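Side-chain contacts in phenol hydroxylase component phN (Pseudomonas stutzeri, PDB 3U52), which probably hydroxylates phenol and related aromatics at a carboxylate-bridged diiron centre, as the oxygenase subunit of a bacterial multicomponent monooxygenase: residues A[71-74]-A[75-78]; A[110-113]-A[114-118]; A[289-292]-A[293-297]; A[381-385]-A[386-390]; A[454-458]-A[459-463]. All coordinates share one frame; numbering follows the deposited sequence.

Contact 1 (A[71-74]-A[75-78]); sequences KLYA and IFDA
Phe76 N donates a hydrogen bond to Leu72 O at 2.9 Å, the shortest bond in this part of helix 58-81, a regular alpha-helical turn in which residues 75 to 78 each donate to the carbonyl four positions earlier. Leu72 O also sits 3.5 Å above the plane of the Phe76 ring, offset toward its rim. The same side chain is met by the isobutyl group of Leu72: CG anti to the backbone N (chi1 -179°) brings that group over the ring face, with CG 4.0 Å from the centroid in a CH-pi contact. Tyr73 and Phe76 form a T-shaped pair, the Phe76 edge directed at the tyrosine face with the planes at 79°. The tyrosine hydroxyl is bonded to His147 on helix 125-155, while Leu72 and Ile75 touch helix 220-250 and Ala74 packs on Lys71 of the second subunit. Cutting Phe76 back to an alanine is likely to open a gap beside Leu72 and leave the Tyr73 face without its edge-on partner. Within the T-shaped pair, Phe76 CD2 comes to 4.1 Å from Tyr73 CD1; on the leucine side, Leu72 CD2 lies 3.6 Å from Phe76 CE2.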
loop_
_atom_site.group_PDB
_atom_site.type_symbol
_atom_site.label_atom_id
_atom_site.label_comp_id
_atom_site.label_asym_id
_atom_site.label_seq_id
_atom_site.Cartn_x
_atom_site.Cartn_y
_atom_site.Cartn_z
ATOM N N LYS A 71 -4.238 1.428 1.475
ATOM C CA LYS A 71 -3.672 0.684 0.339
ATOM C C LYS A 71 -3.339 1.562 -0.874
ATOM O O LYS A 71 -2.255 1.414 -1.442
ATOM C CB LYS A 71 -4.525 -0.531 -0.039
ATOM C CG LYS A 71 -4.616 -1.553 1.123
ATOM C CD LYS A 71 -5.134 -2.932 0.698
ATOM C CE LYS A 71 -6.569 -2.883 0.187
ATOM N NZ LYS A 71 -7.350 -4.117 0.616
ATOM N N LEU A 72 -4.255 2.486 -1.204
ATOM C CA LEU A 72 -4.121 3.439 -2.298
ATOM C C LEU A 72 -2.918 4.345 -2.112
ATOM O O LEU A 72 -2.132 4.490 -3.038
ATOM C CB LEU A 72 -5.402 4.300 -2.402
ATOM C CG LEU A 72 -5.437 5.358 -3.534
ATOM C CD1 LEU A 72 -5.896 4.713 -4.810
ATOM C CD2 LEU A 72 -6.327 6.544 -3.228
ATOM N N TYR A 73 -2.772 4.957 -0.938
ATOM C CA TYR A 73 -1.654 5.835 -0.644
ATOM C C TYR A 73 -0.277 5.158 -0.564
ATOM O O TYR A 73 0.722 5.740 -0.967
ATOM C CB TYR A 73 -1.923 6.689 0.607
ATOM C CG TYR A 73 -2.848 7.824 0.215
ATOM C CD1 TYR A 73 -2.343 8.993 -0.380
ATOM C CD2 TYR A 73 -4.230 7.671 0.315
ATOM C CE1 TYR A 73 -3.226 10.024 -0.783
ATOM C CE2 TYR A 73 -5.109 8.691 -0.085
ATOM C CZ TYR A 73 -4.603 9.856 -0.631
ATOM O OH TYR A 73 -5.461 10.874 -1.038
ATOM N N ALA A 74 -0.261 3.919 -0.102
ATOM C CA ALA A 74 0.978 3.092 -0.105
ATOM C C ALA A 74 1.459 2.914 -1.538
ATOM O O ALA A 74 2.653 2.995 -1.806
ATOM C CB ALA A 74 0.704 1.736 0.491
ATOM N N ILE A 75 0.511 2.643 -2.439
ATOM C CA ILE A 75 0.825 2.446 -3.860
ATOM C C ILE A 75 1.277 3.774 -4.481
ATOM O O ILE A 75 2.259 3.804 -5.258
ATOM C CB ILE A 75 -0.368 1.810 -4.621
ATOM C CG1 ILE A 75 -0.561 0.365 -4.146
ATOM C CG2 ILE A 75 -0.158 1.827 -6.148
ATOM C CD1 ILE A 75 -1.894 -0.300 -4.439
ATOM N N PHE A 76 0.565 4.866 -4.162
ATOM C CA PHE A 76 0.927 6.188 -4.700
ATOM C C PHE A 76 2.361 6.597 -4.305
ATOM O O PHE A 76 3.078 7.248 -5.113
ATOM C CB PHE A 76 -0.021 7.305 -4.195
ATOM C CG PHE A 76 -1.361 7.351 -4.869
ATOM C CD1 PHE A 76 -1.634 6.627 -6.017
ATOM C CD2 PHE A 76 -2.345 8.200 -4.366
ATOM C CE1 PHE A 76 -2.908 6.704 -6.640
ATOM C CE2 PHE A 76 -3.632 8.273 -4.959
ATOM C CZ PHE A 76 -3.899 7.553 -6.112
ATOM N N ASP A 77 2.743 6.351 -3.044
ATOM C CA ASP A 77 4.082 6.669 -2.582
ATOM C C ASP A 77 5.140 5.808 -3.274
ATOM O O ASP A 77 6.231 6.304 -3.531
ATOM C CB ASP A 77 4.258 6.467 -1.066
ATOM C CG ASP A 77 3.412 7.406 -0.221
ATOM O OD1 ASP A 77 3.014 6.945 0.871
ATOM O OD2 ASP A 77 3.161 8.585 -0.603
ATOM N N ALA A 78 4.840 4.530 -3.510
ATOM C CA ALA A 78 5.747 3.591 -4.170
ATOM C C ALA A 78 5.974 3.993 -5.640
ATOM O O ALA A 78 7.101 3.843 -6.192
ATOM C CB ALA A 78 5.158 2.180 -4.141
#

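Contact 2 (A[110-113]-A[114-118]); sequences AAFQ and GYSKV
Phe112 lays the CD1-CE1 side of its ring against the hydroxyl of Ser116 one turn further along helix 105-121, with Phe112 CE1 3.4 Å from Ser116 OG. With CG swung away from the backbone N (chi1 150°), the ring stands out from the helix beside that hydroxyl. Ser116 OG in turn donates to Phe112 O at 2.7 Å, and that carbonyl also accepts the regular helical bond from Ser116 N, at 3.0 Å. The two donors approach from opposite faces of the carbonyl plane. A chi1 of -68° sets Ser116 OG beside its own backbone N, within reach of the carbonyl one turn back. A valine at Ser116 would probably leave Phe112 O with its backbone donor alone and put a methyl group where the hydroxyl bonds. Elsewhere on the helix, Tyr115 CD1 edges past Ala111 O at 3.2 Å and meets Ala111 CB at 4.2 Å; its hydroxyl bonds Ser195 on helix 187-216. Ala111 lies about 6 Å from a bound iron, so this turn belongs to the helical bundle around the diiron site. The bond to the chain's own carbonyl gives the buried serine hydroxyl a partner within the helix.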
loop_
_atom_site.group_PDB
_atom_site.type_symbol
_atom_site.label_atom_id
_atom_site.label_comp_id
_atom_site.label_asym_id
_atom_site.label_seq_id
_atom_site.Cartn_x
_atom_site.Cartn_y
_atom_site.Cartn_z
ATOM N N ALA A 110 -17.120 19.828 -7.981
ATOM C CA ALA A 110 -18.500 20.297 -8.198
ATOM C C ALA A 110 -19.574 19.301 -7.731
ATOM O O ALA A 110 -20.586 19.715 -7.166
ATOM C CB ALA A 110 -18.712 20.614 -9.638
ATOM N N ALA A 111 -19.350 17.996 -7.904
ATOM C CA ALA A 111 -20.370 17.022 -7.531
ATOM C C ALA A 111 -20.420 16.939 -5.992
ATOM O O ALA A 111 -21.503 16.797 -5.379
ATOM C CB ALA A 111 -20.098 15.706 -8.146
ATOM N N PHE A 112 -19.253 17.073 -5.371
ATOM C CA PHE A 112 -19.193 17.123 -3.900
ATOM C C PHE A 112 -20.097 18.241 -3.318
ATOM O O PHE A 112 -20.900 17.986 -2.436
ATOM C CB PHE A 112 -17.744 17.239 -3.409
ATOM C CG PHE A 112 -17.605 17.980 -2.105
ATOM C CD1 PHE A 112 -18.227 17.496 -0.918
ATOM C CD2 PHE A 112 -16.839 19.125 -2.045
ATOM C CE1 PHE A 112 -18.099 18.151 0.266
ATOM C CE2 PHE A 112 -16.704 19.846 -0.815
ATOM C CZ PHE A 112 -17.331 19.349 0.327
ATOM N N GLN A 113 -19.948 19.472 -3.821
ATOM C CA GLN A 113 -20.809 20.585 -3.390
ATOM C C GLN A 113 -22.290 20.414 -3.758
ATOM O O GLN A 113 -23.137 20.746 -2.963
ATOM C CB GLN A 113 -20.321 21.910 -3.982
ATOM C CG GLN A 113 -18.851 22.039 -4.144
ATOM C CD GLN A 113 -18.449 23.358 -4.682
ATOM O OE1 GLN A 113 -18.199 23.515 -5.899
ATOM N NE2 GLN A 113 -18.407 24.349 -3.800
ATOM N N GLY A 114 -22.574 19.955 -4.979
ATOM C CA GLY A 114 -23.947 19.753 -5.465
ATOM C C GLY A 114 -24.666 18.674 -4.675
ATOM O O GLY A 114 -25.824 18.858 -4.271
ATOM N N TYR A 115 -23.997 17.548 -4.420
ATOM C CA TYR A 115 -24.610 16.504 -3.602
ATOM C C TYR A 115 -24.736 16.914 -2.121
ATOM O O TYR A 115 -25.714 16.530 -1.461
ATOM C CB TYR A 115 -23.836 15.185 -3.718
ATOM C CG TYR A 115 -24.260 14.373 -4.925
ATOM C CD1 TYR A 115 -23.476 14.379 -6.086
ATOM C CD2 TYR A 115 -25.470 13.664 -4.929
ATOM C CE1 TYR A 115 -23.874 13.680 -7.214
ATOM C CE2 TYR A 115 -25.882 12.943 -6.076
ATOM C CZ TYR A 115 -25.075 12.974 -7.199
ATOM O OH TYR A 115 -25.431 12.256 -8.307
ATOM N N SER A 116 -23.762 17.647 -1.586
ATOM C CA SER A 116 -23.885 18.171 -0.201
ATOM C C SER A 116 -25.193 18.994 -0.084
ATOM O O SER A 116 -26.013 18.812 0.834
ATOM C CB SER A 116 -22.696 19.071 0.138
ATOM O OG SER A 116 -21.465 18.337 0.221
ATOM N N LYS A 117 -25.368 19.927 -1.011
ATOM C CA LYS A 117 -26.567 20.741 -0.997
ATOM C C LYS A 117 -27.843 19.943 -1.162
ATOM O O LYS A 117 -28.808 20.193 -0.457
ATOM C CB LYS A 117 -26.469 21.887 -2.009
ATOM C CG LYS A 117 -27.856 22.572 -2.297
ATOM C CD LYS A 117 -27.684 23.931 -2.932
ATOM C CE LYS A 117 -29.092 24.562 -3.150
ATOM N NZ LYS A 117 -29.461 25.375 -1.927
ATOM N N VAL A 118 -27.873 18.965 -2.072
ATOM C CA VAL A 118 -29.090 18.183 -2.300
ATOM C C VAL A 118 -29.380 17.204 -1.116
ATOM O O VAL A 118 -30.545 16.894 -0.784
ATOM C CB VAL A 118 -28.989 17.530 -3.750
ATOM C CG1 VAL A 118 -28.371 16.142 -3.700
ATOM C CG2 VAL A 118 -30.324 17.531 -4.461
#

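Contact 3 (A[289-292]-A[293-297]); sequences MSWS and EAWEV
Ser290 and Glu293 close a capping box at the start of helix 291-310. Ser290 OG, held between the backbone N and the carbonyl carbon (chi1 63°), turns forward to accept from Glu293 N at 3.1 Å. The return bond runs from Ser290 N to Glu293 OE1 at 3.0 Å; it is nearly straight, at 167°, and meets the carboxylate on its anti side, tilted out of its plane. Glu293 reaches back through a chain extended beyond CG, and its other oxygen, OE2, makes a salt bridge with Lys364. The carboxylate is thus fixed from two directions, and the first turn gains a side-chain acceptor for one of its N-H groups. Met289 bends at chi3 and brings SD to 3.9 Å from Ala294 CB. Trp291 and Trp295 both place CG anti to their backbone N, so the indoles run side by side in the same direction; their six-membered rings are inclined at 35°, and Trp291 CZ2 touches Trp295 CE3 at 3.4 Å. Trp295 CB lies over one face of the Trp291 indole. Trp295 NE1 bonds Asn325 OD1, while both tryptophans pack on Leu205 of helix 187-216 and on helix 254-283, setting the start of helix 291-310 against these two neighbours.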
loop_
_atom_site.group_PDB
_atom_site.type_symbol
_atom_site.label_atom_id
_atom_site.label_comp_id
_atom_site.label_asym_id
_atom_site.label_seq_id
_atom_site.Cartn_x
_atom_site.Cartn_y
_atom_site.Cartn_z
ATOM N N MET A 289 -10.209 0.088 -26.974
ATOM C CA MET A 289 -11.265 -0.220 -27.932
ATOM C C MET A 289 -11.552 1.117 -28.597
ATOM O O MET A 289 -11.010 2.145 -28.155
ATOM C CB MET A 289 -12.519 -0.771 -27.259
ATOM C CG MET A 289 -13.276 0.225 -26.397
ATOM S SD MET A 289 -14.562 -0.523 -25.346
ATOM C CE MET A 289 -13.791 -0.080 -23.781
ATOM N N SER A 290 -12.330 1.115 -29.663
ATOM C CA SER A 290 -12.606 2.387 -30.311
ATOM C C SER A 290 -13.784 3.042 -29.612
ATOM O O SER A 290 -14.545 2.361 -28.902
ATOM C CB SER A 290 -12.935 2.176 -31.782
ATOM O OG SER A 290 -14.120 1.391 -31.922
ATOM N N TRP A 291 -13.982 4.346 -29.840
ATOM C CA TRP A 291 -15.184 5.014 -29.327
ATOM C C TRP A 291 -16.427 4.330 -29.872
ATOM O O TRP A 291 -17.422 4.116 -29.169
ATOM C CB TRP A 291 -15.212 6.487 -29.740
ATOM C CG TRP A 291 -16.569 7.116 -29.480
ATOM C CD1 TRP A 291 -17.499 7.437 -30.391
ATOM C CD2 TRP A 291 -17.109 7.482 -28.196
ATOM N NE1 TRP A 291 -18.615 7.986 -29.772
ATOM C CE2 TRP A 291 -18.389 8.027 -28.419
ATOM C CE3 TRP A 291 -16.635 7.387 -26.879
ATOM C CZ2 TRP A 291 -19.201 8.500 -27.370
ATOM C CZ3 TRP A 291 -17.430 7.859 -25.843
ATOM C CH2 TRP A 291 -18.691 8.412 -26.094
ATOM N N SER A 292 -16.389 3.958 -31.141
ATOM C CA SER A 292 -17.549 3.349 -31.757
ATOM C C SER A 292 -17.957 2.012 -31.006
ATOM O O SER A 292 -19.137 1.765 -30.671
ATOM C CB SER A 292 -17.184 3.101 -33.222
ATOM O OG SER A 292 -18.232 2.380 -33.816
ATOM N N GLU A 293 -16.965 1.193 -30.665
ATOM C CA GLU A 293 -17.205 -0.035 -29.902
ATOM C C GLU A 293 -17.693 0.245 -28.479
ATOM O O GLU A 293 -18.541 -0.487 -27.980
ATOM C CB GLU A 293 -15.918 -0.886 -29.810
ATOM C CG GLU A 293 -15.569 -1.675 -31.095
ATOM C CD GLU A 293 -14.125 -2.180 -31.139
ATOM O OE1 GLU A 293 -13.248 -1.661 -30.401
ATOM O OE2 GLU A 293 -13.861 -3.126 -31.930
ATOM N N ALA A 294 -17.088 1.220 -27.788
ATOM C CA ALA A 294 -17.547 1.634 -26.459
ATOM C C ALA A 294 -18.996 2.147 -26.467
ATOM O O ALA A 294 -19.806 1.763 -25.615
ATOM C CB ALA A 294 -16.587 2.710 -25.879
ATOM N N TRP A 295 -19.337 3.011 -27.420
ATOM C CA TRP A 295 -20.718 3.492 -27.546
ATOM C C TRP A 295 -21.723 2.352 -27.761
ATOM O O TRP A 295 -22.811 2.308 -27.143
ATOM C CB TRP A 295 -20.883 4.503 -28.704
ATOM C CG TRP A 295 -22.227 5.136 -28.683
ATOM C CD1 TRP A 295 -23.306 4.837 -29.516
ATOM C CD2 TRP A 295 -22.689 6.184 -27.805
ATOM N NE1 TRP A 295 -24.397 5.640 -29.180
ATOM C CE2 TRP A 295 -24.051 6.456 -28.142
ATOM C CE3 TRP A 295 -22.095 6.914 -26.744
ATOM C CZ2 TRP A 295 -24.813 7.443 -27.468
ATOM C CZ3 TRP A 295 -22.883 7.880 -26.053
ATOM C CH2 TRP A 295 -24.216 8.126 -26.428
ATOM N N GLU A 296 -21.372 1.463 -28.682
ATOM C CA GLU A 296 -22.203 0.339 -29.030
ATOM C C GLU A 296 -22.482 -0.611 -27.849
ATOM O O GLU A 296 -23.614 -1.092 -27.658
ATOM C CB GLU A 296 -21.495 -0.390 -30.152
ATOM C CG GLU A 296 -22.391 -1.314 -30.927
ATOM C CD GLU A 296 -21.735 -1.775 -32.237
ATOM O OE1 GLU A 296 -21.904 -2.977 -32.558
ATOM O OE2 GLU A 296 -21.040 -0.957 -32.911
ATOM N N VAL A 297 -21.468 -0.888 -27.045
ATOM C CA VAL A 297 -21.649 -1.764 -25.902
ATOM C C VAL A 297 -22.303 -1.047 -24.734
ATOM O O VAL A 297 -23.287 -1.516 -24.175
ATOM C CB VAL A 297 -20.284 -2.377 -25.487
ATOM C CG1 VAL A 297 -20.412 -3.221 -24.180
ATOM C CG2 VAL A 297 -19.752 -3.203 -26.662
#

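Contact 4 (A[381-385]-A[386-390]); sequences AKEAA and AGRRF
Glu383 and Arg388 meet side-on, the arginine presenting NE and NH1 to the two carboxylate oxygens. Arg388 NE reaches Glu383 OE1 at 3.0 Å, and Arg388 NH1 reaches Glu383 OE2 at the same distance of 3.0 Å; both bonds are nearly straight. Each oxygen lies close to the guanidinium plane, but the fit is less flat from the acid's side, because the two planes are turned 40° apart. OE2 is met on its syn side and OE1 from above the carboxylate plane. Two bends make the meeting possible: Glu383 folds at chi2 (-59°) and Arg388 at chi3 (-64°), so the two side chains turn towards each other across the end of the helix instead of extending outward. Two bonds to separate oxygens also limit rotation of the carboxylate about its last torsion. A water donates to Glu383 OE1 and, at 2.7 Å, to Arg388 O, tying the acid to the arginine's backbone as well. Ala386 CB covers part of one guanidinium face. Beyond this pair, Ala384 CB touches Arg389 CG at 4.0 Å, while the charged end of Arg389 leads away to a salt bridge with Asp485 and a cation-pi contact with Tyr340. Beneath the side chains the backbone turns back on itself: Arg388 N donates to Glu383 O at 2.9 Å and Gly387 N to Ala384 O at 3.0 Å. With Gly387 at positive phi as the C-prime residue, this is a Schellman motif ending helix 369-385 at the protein surface, with the Glu383-Arg388 salt bridge spanning the same turn.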
loop_
_atom_site.group_PDB
_atom_site.type_symbol
_atom_site.label_atom_id
_atom_site.label_comp_id
_atom_site.label_asym_id
_atom_site.label_seq_id
_atom_site.Cartn_x
_atom_site.Cartn_y
_atom_site.Cartn_z
ATOM N N ALA A 381 0.156 16.427 -42.633
ATOM C CA ALA A 381 1.556 15.978 -42.519
ATOM C C ALA A 381 2.473 16.566 -43.622
ATOM O O ALA A 381 3.616 16.932 -43.359
ATOM C CB ALA A 381 1.625 14.466 -42.499
ATOM N N LYS A 382 1.965 16.667 -44.832
ATOM C CA LYS A 382 2.719 17.311 -45.901
ATOM C C LYS A 382 2.975 18.777 -45.541
ATOM O O LYS A 382 4.107 19.285 -45.666
ATOM C CB LYS A 382 1.895 17.266 -47.170
ATOM C CG LYS A 382 1.957 15.969 -47.931
ATOM C CD LYS A 382 0.760 15.899 -48.905
ATOM C CE LYS A 382 -0.049 17.238 -48.964
ATOM N NZ LYS A 382 0.650 18.491 -49.518
ATOM N N GLU A 383 1.933 19.451 -45.063
ATOM C CA GLU A 383 2.095 20.804 -44.566
ATOM C C GLU A 383 3.130 20.916 -43.445
ATOM O O GLU A 383 4.008 21.775 -43.524
ATOM C CB GLU A 383 0.753 21.370 -44.180
ATOM C CG GLU A 383 -0.084 21.696 -45.448
ATOM C CD GLU A 383 0.592 22.722 -46.395
ATOM O OE1 GLU A 383 0.586 23.952 -46.083
ATOM O OE2 GLU A 383 1.107 22.304 -47.461
ATOM N N ALA A 384 3.066 20.029 -42.445
ATOM C CA ALA A 384 3.995 20.076 -41.299
ATOM C C ALA A 384 5.441 19.807 -41.782
ATOM O O ALA A 384 6.358 20.541 -41.385
ATOM C CB ALA A 384 3.568 19.091 -40.224
ATOM N N ALA A 385 5.610 18.811 -42.670
ATOM C CA ALA A 385 6.906 18.471 -43.280
ATOM C C ALA A 385 7.533 19.658 -44.012
ATOM O O ALA A 385 8.759 19.760 -44.083
ATOM C CB ALA A 385 6.753 17.283 -44.239
ATOM N N ALA A 386 6.697 20.562 -44.530
ATOM C CA ALA A 386 7.145 21.728 -45.285
ATOM C C ALA A 386 7.388 22.958 -44.400
ATOM O O ALA A 386 7.623 24.065 -44.904
ATOM C CB ALA A 386 6.117 22.042 -46.383
ATOM N N GLY A 387 7.333 22.785 -43.086
ATOM C CA GLY A 387 7.488 23.876 -42.133
ATOM C C GLY A 387 6.271 24.785 -42.024
ATOM O O GLY A 387 6.399 25.946 -41.601
ATOM N N ARG A 388 5.099 24.280 -42.423
ATOM C CA ARG A 388 3.826 25.014 -42.365
ATOM C C ARG A 388 2.774 24.261 -41.529
ATOM O O ARG A 388 1.612 24.107 -41.956
ATOM C CB ARG A 388 3.280 25.236 -43.788
ATOM C CG ARG A 388 4.141 26.159 -44.716
ATOM C CD ARG A 388 3.372 26.563 -45.985
ATOM N NE ARG A 388 3.093 25.366 -46.775
ATOM C CZ ARG A 388 3.945 24.838 -47.648
ATOM N NH1 ARG A 388 3.616 23.731 -48.307
ATOM N NH2 ARG A 388 5.127 25.419 -47.864
ATOM N N ARG A 389 3.181 23.800 -40.338
ATOM C CA ARG A 389 2.296 23.021 -39.435
ATOM C C ARG A 389 1.063 23.904 -39.191
ATOM O O ARG A 389 1.180 25.036 -38.696
ATOM C CB ARG A 389 3.018 22.682 -38.112
ATOM C CG ARG A 389 2.396 21.530 -37.254
ATOM C CD ARG A 389 1.102 21.972 -36.611
ATOM N NE ARG A 389 0.715 21.155 -35.452
ATOM C CZ ARG A 389 -0.447 21.263 -34.805
ATOM N NH1 ARG A 389 -0.688 20.504 -33.741
ATOM N NH2 ARG A 389 -1.374 22.105 -35.244
ATOM N N PHE A 390 -0.102 23.410 -39.602
ATOM C CA PHE A 390 -1.336 24.210 -39.576
ATOM C C PHE A 390 -1.822 24.537 -38.141
ATOM O O PHE A 390 -2.072 23.620 -37.338
ATOM C CB PHE A 390 -2.448 23.479 -40.385
ATOM C CG PHE A 390 -3.829 24.157 -40.321
ATOM C CD1 PHE A 390 -4.027 25.451 -40.816
ATOM C CD2 PHE A 390 -4.945 23.458 -39.827
ATOM C CE1 PHE A 390 -5.285 26.043 -40.736
ATOM C CE2 PHE A 390 -6.233 24.056 -39.797
ATOM C CZ PHE A 390 -6.382 25.338 -40.231
HETATM O O HOH W 1 -0.366 25.091 -43.484
#

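Contact 5 (A[454-458]-A[459-463]); sequences VHQIY and QGNCE
Gln456 folds at chi2 (-66°) after a chi1 of -68°, which brings its amide over toward the residues that follow the helix. Its OE1 accepts from Asn461 ND2 at 2.7 Å, with OE1 lying close to the plane of the asparagine amide and the two amides nearly coplanar, 23° apart. The backbones of the same residues are joined as well, Asn461 N to Gln456 O at 2.9 Å, so this pair is linked twice. The NE2 end of Gln456 faces Gln459, whose extended chain crosses it with the amides well turned from each other. A water spans them, accepting from Gln456 NE2 at 3.1 Å and donating to Gln459 OE1 at 2.7 Å. Gln459 NE2 itself bonds the backbone of a chain of another protein, as does Tyr458 OH, so the end of this helix takes part in a subunit interface. Away from the amides, Cys462 SG packs 3.9 Å from Ile457 CG1; Ile457 also lines a xenon pocket with Ala345 and Tyr475, and Cys462 rests on helix 467-474. Gly460, at positive phi, donates from N to Ile457 O at 3.1 Å, and together with the bond from Asn461 N this makes a Schellman motif terminating helix 453-458.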
loop_
_atom_site.group_PDB
_atom_site.type_symbol
_atom_site.label_atom_id
_atom_site.label_comp_id
_atom_site.label_asym_id
_atom_site.label_seq_id
_atom_site.Cartn_x
_atom_site.Cartn_y
_atom_site.Cartn_z
ATOM N N VAL A 454 -15.442 32.511 -26.476
ATOM C CA VAL A 454 -15.100 33.277 -27.671
ATOM C C VAL A 454 -15.724 34.668 -27.608
ATOM O O VAL A 454 -15.060 35.655 -27.883
ATOM C CB VAL A 454 -15.549 32.531 -28.996
ATOM C CG1 VAL A 454 -15.411 33.483 -30.199
ATOM C CG2 VAL A 454 -14.653 31.302 -29.211
ATOM N N HIS A 455 -17.001 34.734 -27.237
ATOM C CA HIS A 455 -17.673 36.013 -27.076
ATOM C C HIS A 455 -17.033 36.853 -25.951
ATOM O O HIS A 455 -16.891 38.073 -26.069
ATOM C CB HIS A 455 -19.144 35.805 -26.768
ATOM C CG HIS A 455 -19.905 35.180 -27.895
ATOM N ND1 HIS A 455 -19.336 34.926 -29.128
ATOM C CD2 HIS A 455 -21.195 34.792 -27.995
ATOM C CE1 HIS A 455 -20.225 34.336 -29.910
ATOM N NE2 HIS A 455 -21.368 34.268 -29.255
ATOM N N GLN A 456 -16.665 36.209 -24.855
ATOM C CA GLN A 456 -16.029 36.918 -23.752
ATOM C C GLN A 456 -14.667 37.538 -24.100
ATOM O O GLN A 456 -14.362 38.654 -23.661
ATOM C CB GLN A 456 -16.017 36.020 -22.505
ATOM C CG GLN A 456 -17.445 35.811 -21.991
ATOM C CD GLN A 456 -18.101 37.085 -21.475
ATOM O OE1 GLN A 456 -17.456 37.911 -20.851
ATOM N NE2 GLN A 456 -19.385 37.239 -21.731
ATOM N N ILE A 457 -13.876 36.844 -24.925
ATOM C CA ILE A 457 -12.601 37.357 -25.441
ATOM C C ILE A 457 -12.918 38.630 -26.249
ATOM O O ILE A 457 -12.275 39.658 -26.056
ATOM C CB ILE A 457 -11.856 36.330 -26.351
ATOM C CG1 ILE A 457 -11.228 35.195 -25.515
ATOM C CG2 ILE A 457 -10.751 37.003 -27.156
ATOM C CD1 ILE A 457 -10.836 33.960 -26.336
ATOM N N TYR A 458 -13.893 38.548 -27.155
ATOM C CA TYR A 458 -14.256 39.704 -27.980
ATOM C C TYR A 458 -14.878 40.871 -27.180
ATOM O O TYR A 458 -14.701 42.017 -27.569
ATOM C CB TYR A 458 -15.196 39.306 -29.122
ATOM C CG TYR A 458 -14.537 38.663 -30.335
ATOM C CD1 TYR A 458 -13.321 39.073 -30.789
ATOM C CD2 TYR A 458 -15.190 37.642 -31.032
ATOM C CE1 TYR A 458 -12.746 38.500 -31.927
ATOM C CE2 TYR A 458 -14.646 37.065 -32.148
ATOM C CZ TYR A 458 -13.425 37.492 -32.606
ATOM O OH TYR A 458 -12.888 36.894 -33.727
ATOM N N GLN A 459 -15.624 40.598 -26.111
ATOM C CA GLN A 459 -16.059 41.675 -25.141
ATOM C C GLN A 459 -14.918 42.385 -24.323
ATOM O O GLN A 459 -15.129 43.431 -23.659
ATOM C CB GLN A 459 -17.096 41.101 -24.167
ATOM C CG GLN A 459 -18.406 40.740 -24.829
ATOM C CD GLN A 459 -19.473 40.390 -23.874
ATOM O OE1 GLN A 459 -19.513 40.912 -22.786
ATOM N NE2 GLN A 459 -20.343 39.461 -24.252
ATOM N N GLY A 460 -13.721 41.807 -24.382
ATOM C CA GLY A 460 -12.574 42.215 -23.578
ATOM C C GLY A 460 -12.555 41.724 -22.131
ATOM O O GLY A 460 -11.873 42.338 -21.297
ATOM N N ASN A 461 -13.278 40.641 -21.816
ATOM C CA ASN A 461 -13.333 40.072 -20.435
ATOM C C ASN A 461 -12.283 38.992 -20.073
ATOM O O ASN A 461 -12.371 38.340 -19.019
ATOM C CB ASN A 461 -14.762 39.609 -20.090
ATOM C CG ASN A 461 -15.735 40.768 -20.039
ATOM O OD1 ASN A 461 -15.315 41.914 -19.877
ATOM N ND2 ASN A 461 -17.031 40.491 -20.182
ATOM N N CYS A 462 -11.272 38.845 -20.917
ATOM C CA CYS A 462 -10.291 37.793 -20.786
ATOM C C CYS A 462 -8.896 38.387 -20.812
ATOM O O CYS A 462 -7.947 37.819 -21.387
ATOM C CB CYS A 462 -10.493 36.760 -21.889
ATOM S SG CYS A 462 -12.097 35.909 -21.737
ATOM N N GLU A 463 -8.820 39.579 -20.221
ATOM C CA GLU A 463 -7.569 40.253 -19.839
ATOM C C GLU A 463 -6.557 40.194 -20.948
ATOM O O GLU A 463 -5.448 39.652 -20.775
ATOM C CB GLU A 463 -7.064 39.667 -18.504
ATOM C CG GLU A 463 -8.154 39.849 -17.416
ATOM C CD GLU A 463 -7.918 39.052 -16.142
ATOM O OE1 GLU A 463 -8.924 38.700 -15.472
ATOM O OE2 GLU A 463 -6.736 38.788 -15.806
HETATM O O HOH W 2 -20.761 39.824 -20.647
#

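From the N terminus the five contacts follow in series; each is local, within a helical turn or at a helix end, so none closes a long loop, and none nests in or crosses another. Contacts 1 and 2, in helices 58-81 and 105-121, both belong to the hydroxylase family region; their centres lie 28 Å apart, and both pack on helix 125-155. Contact 3 opens helix 291-310 across the chain's centre from contact 2, and both reach helix 187-216. Contacts 4 and 5 instead finish helices: contact 4 leads from helix 369-385 into the loop before strand 409-410, while contact 5 joins helix 453-458 to the loop before helix 467-474. Their nearest atoms remain about 15 Å apart.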